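Local coordinates for putative type VI secretion protein (Escherichia coli, PDB 6SK0), which forms the trimeric spike at the tip of the type VI secretion machine, which punctures target cells and carries and inhibits a phospholipase effector, at the interface of chains A and B. Residues are numbered along the deposited sequence; one frame, centred on the assembly and turned at random. Chains: chain A/B, Putative type VI secretion protein.

Contact 1: the interface of chains A and B. Residues chain A 548-552; chain B 556-559.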
loop_
_atom_site.group_PDB
_atom_site.type_symbol
_atom_site.label_atom_id
_atom_site.label_comp_id
_atom_site.label_asym_id
_atom_site.label_seq_id
_atom_site.Cartn_x
_atom_site.Cartn_y
_atom_site.Cartn_z
ATOM N N THR A 548 22.228 -17.525 3.661
ATOM C CA THR A 548 23.349 -17.454 2.741
ATOM C C THR A 548 23.792 -16.006 2.680
ATOM O O THR A 548 23.007 -15.091 2.927
ATOM C CB THR A 548 22.980 -17.969 1.339
ATOM O OG1 THR A 548 24.121 -17.895 0.482
ATOM C CG2 THR A 548 21.868 -17.144 0.730
ATOM N N ASP A 549 25.059 -15.809 2.351
ATOM C CA ASP A 549 25.537 -14.483 2.001
ATOM C C ASP A 549 25.177 -14.103 0.575
ATOM O O ASP A 549 25.235 -12.923 0.227
ATOM C CB ASP A 549 27.051 -14.404 2.199
ATOM C CG ASP A 549 27.448 -14.414 3.661
ATOM O OD1 ASP A 549 26.558 -14.405 4.529
ATOM O OD2 ASP A 549 28.660 -14.429 3.949
ATOM N N ASP A 550 24.807 -15.077 -0.241
ATOM C CA ASP A 550 24.419 -14.894 -1.630
ATOM C C ASP A 550 22.904 -14.709 -1.724
ATOM O O ASP A 550 22.258 -14.258 -0.779
ATOM C CB ASP A 550 24.929 -16.061 -2.470
ATOM C CG ASP A 550 26.428 -16.112 -2.524
ATOM O OD1 ASP A 550 27.066 -15.116 -2.128
ATOM O OD2 ASP A 550 26.975 -17.137 -2.970
ATOM N N TRP A 551 22.343 -14.963 -2.897
ATOM C CA TRP A 551 20.915 -14.816 -3.107
ATOM C C TRP A 551 20.132 -15.995 -2.543
ATOM O O TRP A 551 20.631 -17.114 -2.433
ATOM C CB TRP A 551 20.609 -14.676 -4.591
ATOM C CG TRP A 551 21.209 -13.478 -5.198
ATOM C CD1 TRP A 551 20.651 -12.244 -5.288
ATOM C CD2 TRP A 551 22.488 -13.387 -5.817
ATOM N NE1 TRP A 551 21.501 -11.388 -5.925
ATOM C CE2 TRP A 551 22.640 -12.063 -6.262
ATOM C CE3 TRP A 551 23.522 -14.297 -6.041
ATOM C CZ2 TRP A 551 23.785 -11.625 -6.917
ATOM C CZ3 TRP A 551 24.654 -13.864 -6.692
ATOM C CH2 TRP A 551 24.779 -12.539 -7.122
ATOM N N ILE A 552 18.886 -15.727 -2.193
ATOM C CA ILE A 552 17.916 -16.759 -1.877
ATOM C C ILE A 552 16.821 -16.697 -2.924
ATOM O O ILE A 552 16.271 -15.627 -3.197
ATOM C CB ILE A 552 17.334 -16.599 -0.466
ATOM C CG1 ILE A 552 18.336 -17.119 0.553
ATOM C CG2 ILE A 552 16.012 -17.347 -0.354
ATOM C CD1 ILE A 552 17.810 -17.266 1.912
ATOM N N GLY B 556 18.972 -13.925 2.878
ATOM C CA GLY B 556 19.843 -13.912 1.726
ATOM C C GLY B 556 20.648 -12.638 1.661
ATOM O O GLY B 556 20.091 -11.570 1.416
ATOM N N GLY B 557 21.960 -12.740 1.861
ATOM C CA GLY B 557 22.787 -11.550 1.959
ATOM C C GLY B 557 22.810 -10.707 0.700
ATOM O O GLY B 557 23.032 -9.500 0.763
ATOM N N LYS B 558 22.579 -11.320 -0.453
ATOM C CA LYS B 558 22.584 -10.588 -1.708
ATOM C C LYS B 558 21.194 -10.286 -2.242
ATOM O O LYS B 558 21.077 -9.587 -3.248
ATOM C CB LYS B 558 23.379 -11.354 -2.763
ATOM C CG LYS B 558 24.862 -11.165 -2.604
ATOM C CD LYS B 558 25.646 -11.928 -3.636
ATOM C CE LYS B 558 27.128 -11.741 -3.413
ATOM N NZ LYS B 558 27.930 -12.647 -4.271
ATOM N N GLY B 559 20.152 -10.777 -1.608
ATOM C CA GLY B 559 18.798 -10.493 -2.040
ATOM C C GLY B 559 17.917 -11.718 -1.972
ATOM O O GLY B 559 18.376 -12.858 -1.956
#

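Contact 2: the interface of chains A and B. Residues chain A 507, 513-515, 529-530; chain B 500, 502, 519, 521.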
loop_
_atom_site.group_PDB
_atom_site.type_symbol
_atom_site.label_atom_id
_atom_site.label_comp_id
_atom_site.label_asym_id
_atom_site.label_seq_id
_atom_site.Cartn_x
_atom_site.Cartn_y
_atom_site.Cartn_z
ATOM N N GLU A 507 21.846 -33.442 15.281
ATOM C CA GLU A 507 22.102 -33.378 16.710
ATOM C C GLU A 507 20.991 -34.118 17.441
ATOM O O GLU A 507 19.819 -33.760 17.315
ATOM C CB GLU A 507 22.193 -31.930 17.175
ATOM C CG GLU A 507 22.146 -31.754 18.669
ATOM C CD GLU A 507 23.357 -32.342 19.358
ATOM O OE1 GLU A 507 24.424 -31.697 19.356
ATOM O OE2 GLU A 507 23.243 -33.451 19.907
ATOM N N GLU A 513 17.356 -31.094 19.668
ATOM C CA GLU A 513 17.678 -31.722 18.399
ATOM C C GLU A 513 17.765 -30.678 17.299
ATOM O O GLU A 513 17.039 -29.684 17.302
ATOM C CB GLU A 513 16.626 -32.769 18.047
ATOM C CG GLU A 513 16.300 -33.729 19.174
ATOM C CD GLU A 513 15.227 -33.201 20.113
ATOM O OE1 GLU A 513 14.923 -31.993 20.062
ATOM O OE2 GLU A 513 14.691 -33.991 20.906
ATOM N N HIS A 514 18.671 -30.898 16.358
ATOM C CA HIS A 514 18.710 -30.040 15.192
ATOM C C HIS A 514 19.312 -30.794 14.024
ATOM O O HIS A 514 20.008 -31.797 14.188
ATOM C CB HIS A 514 19.473 -28.732 15.453
ATOM C CG HIS A 514 20.946 -28.898 15.647
ATOM N ND1 HIS A 514 21.791 -29.322 14.646
ATOM C CD2 HIS A 514 21.731 -28.652 16.719
ATOM C CE1 HIS A 514 23.028 -29.354 15.102
ATOM N NE2 HIS A 514 23.020 -28.947 16.356
ATOM N N ILE A 515 19.012 -30.293 12.839
ATOM C CA ILE A 515 19.599 -30.759 11.599
ATOM C C ILE A 515 20.240 -29.560 10.932
ATOM O O ILE A 515 19.612 -28.503 10.811
ATOM C CB ILE A 515 18.553 -31.408 10.679
ATOM C CG1 ILE A 515 17.974 -32.654 11.344
ATOM C CG2 ILE A 515 19.156 -31.729 9.329
ATOM C CD1 ILE A 515 16.846 -33.261 10.599
ATOM N N LEU A 529 17.563 -26.584 10.898
ATOM C CA LEU A 529 16.257 -26.992 11.384
ATOM C C LEU A 529 16.329 -27.306 12.867
ATOM O O LEU A 529 17.196 -28.066 13.301
ATOM C CB LEU A 529 15.742 -28.209 10.620
ATOM C CG LEU A 529 15.696 -28.116 9.099
ATOM C CD1 LEU A 529 15.125 -29.394 8.524
ATOM C CD2 LEU A 529 14.885 -26.908 8.653
ATOM N N GLY A 530 15.424 -26.723 13.634
ATOM C CA GLY A 530 15.252 -27.106 15.024
ATOM C C GLY A 530 16.021 -26.210 15.967
ATOM O O GLY A 530 15.896 -24.995 15.914
ATOM N N ALA B 500 16.978 -39.917 18.151
ATOM C CA ALA B 500 16.165 -38.767 18.513
ATOM C C ALA B 500 15.128 -38.423 17.458
ATOM O O ALA B 500 14.469 -37.389 17.579
ATOM C CB ALA B 500 17.053 -37.553 18.774
ATOM N N ASN B 502 15.672 -37.476 14.413
ATOM C CA ASN B 502 16.165 -36.718 13.271
ATOM C C ASN B 502 16.212 -37.656 12.081
ATOM O O ASN B 502 16.881 -38.691 12.128
ATOM C CB ASN B 502 17.552 -36.147 13.537
ATOM C CG ASN B 502 17.559 -35.125 14.627
ATOM O OD1 ASN B 502 18.501 -35.047 15.399
ATOM N ND2 ASN B 502 16.510 -34.329 14.701
ATOM N N THR B 519 13.278 -32.758 12.052
ATOM C CA THR B 519 13.696 -32.839 13.438
ATOM C C THR B 519 12.473 -32.684 14.329
ATOM O O THR B 519 11.489 -32.043 13.955
ATOM C CB THR B 519 14.755 -31.771 13.775
ATOM O OG1 THR B 519 15.162 -31.910 15.137
ATOM C CG2 THR B 519 14.221 -30.372 13.562
ATOM N N TYR B 521 12.410 -31.057 17.087
ATOM C CA TYR B 521 12.435 -29.804 17.817
ATOM C C TYR B 521 11.515 -28.782 17.160
ATOM O O TYR B 521 11.385 -28.736 15.937
ATOM C CB TYR B 521 13.861 -29.272 17.886
ATOM C CG TYR B 521 14.008 -28.108 18.814
ATOM C CD1 TYR B 521 13.793 -26.815 18.370
ATOM C CD2 TYR B 521 14.351 -28.297 20.139
ATOM C CE1 TYR B 521 13.914 -25.753 19.212
ATOM C CE2 TYR B 521 14.472 -27.237 20.992
ATOM C CZ TYR B 521 14.255 -25.966 20.524
ATOM O OH TYR B 521 14.380 -24.901 21.371
#

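Contact 1: the interface of chains A and B
Strand 544-548 of chain A, the turn at 549-550 and the start of strand 551-556 meet the end of strand 551-556 of chain B, its turn at 557-558 and the first residue of strand 559-563. The two chains pair in parallel, A:Thr548 beside B:Gly556 and A:Trp551 beside B:Gly559, as expected of neighbouring chains in an intertwined VgrG beta-prism. B:Gly557 N donates to A:Thr548 O at 2.8 Å, and A:Ile552 N to B:Gly559 O at 2.9 Å. Between them B:Lys558 N reaches A:Asp550 O at 3.0 Å; its N-H points almost straight at the oxygen (169°) but arrives from above the carbonyl plane.

The side chain of B:Lys558 dominates the patch. Extended beyond CG, it lies across one face of the A:Trp551 indole: CB sits over the five-membered ring, and CD is 3.6 Å from the centroid of the six-membered ring. The indole is turned to offer this face by a chi2 of -90°. The backbone carbonyl O of B:Lys558 lies on the same side of the ring, above and beyond the CD1-NE1 edge, rather than in line with the indole N-H. Beyond the ring, the lysine tip runs alongside A:Asp550 and ends in a weak, long salt bridge from NZ to the carboxylate OD1, at 3.4 Å, so the aliphatic stem probably contributes more than the charge. Within chain A, the turn is braced by the hydroxyl OG1 of A:Thr548, which accepts a hydrogen bond from A:Asp550 N at 3.0 Å.

Contact 2: the interface of chains A and B
The backbone of A:Glu513 and the start of strand 514-519 in chain A passes the end of strand 514-519 in chain B (B:Thr519) and the loop after it (B:Tyr521) in a broadly opposite direction, and side chains carry much of the contact. B:Thr519 is wedged between several groups of chain A. Its hydroxyl OG1 lies 3.4 Å from A:Glu513 CB, while its methyl CG2 turns the other way, to A:Gly530 CA and the CB of A:Leu529. This split follows from a chi1 of -179°, with OG1 anti to the backbone N and CG2 in the crowded position between N and carbonyl carbon. A:Ile515 slides past both B:Thr519 and B:Asn502 in the opposite sense, meeting them loosely with CG1 and CD1.

B:Asn502 reaches across with its amide. As modelled, ND2 donates to B:Thr519 OG1 at 2.8 Å in a strongly bent bond (119° at H), although the oxygen lies close to the amide plane. The amide OD1 then faces the carbonyl O of A:Glu507 at 2.7 Å, a clash between two acceptors. The assignment of this amide is therefore doubtful: with its O and N exchanged, the nitrogen could donate to the carbonyl of A:Glu507 and the oxygen could accept from the threonine hydroxyl.

At the other end, B:Tyr521 has CG anti to its backbone N (chi1 -170°), and the backbone of A:Gly530 approaches the CD1 edge obliquely, from one side of the ring plane. The lack of a side chain at A:Gly530 would permit this approach. A:Glu513, bent at chi2, packs CG on the methyl of B:Ala500 at 3.9 Å and curls its carboxylate back towards the tyrosine. There OE1 lies in the ring plane at the edge, 3.7 Å from B:Tyr521 CD2.

Contact 1 and contact 2 belong to the same A-B interface, with the centres of their C-alpha atoms about 24 Å apart, and share no residue. Contact 2 draws on strands 503-507, 514-519 and 525-529, contact 1 on strands 544-548, 551-556 and 559-563 further along the chain, with 532-533 and 539-541 between. The character changes along the way, from side-chain packing with a doubtful amide at contact 2 to parallel beta pairing on either side of a short turn at contact 1. In the three-chain assembly equivalent contacts should recur between neighbours, joining the chains at successive levels of the spike and plausibly lending it rigidity.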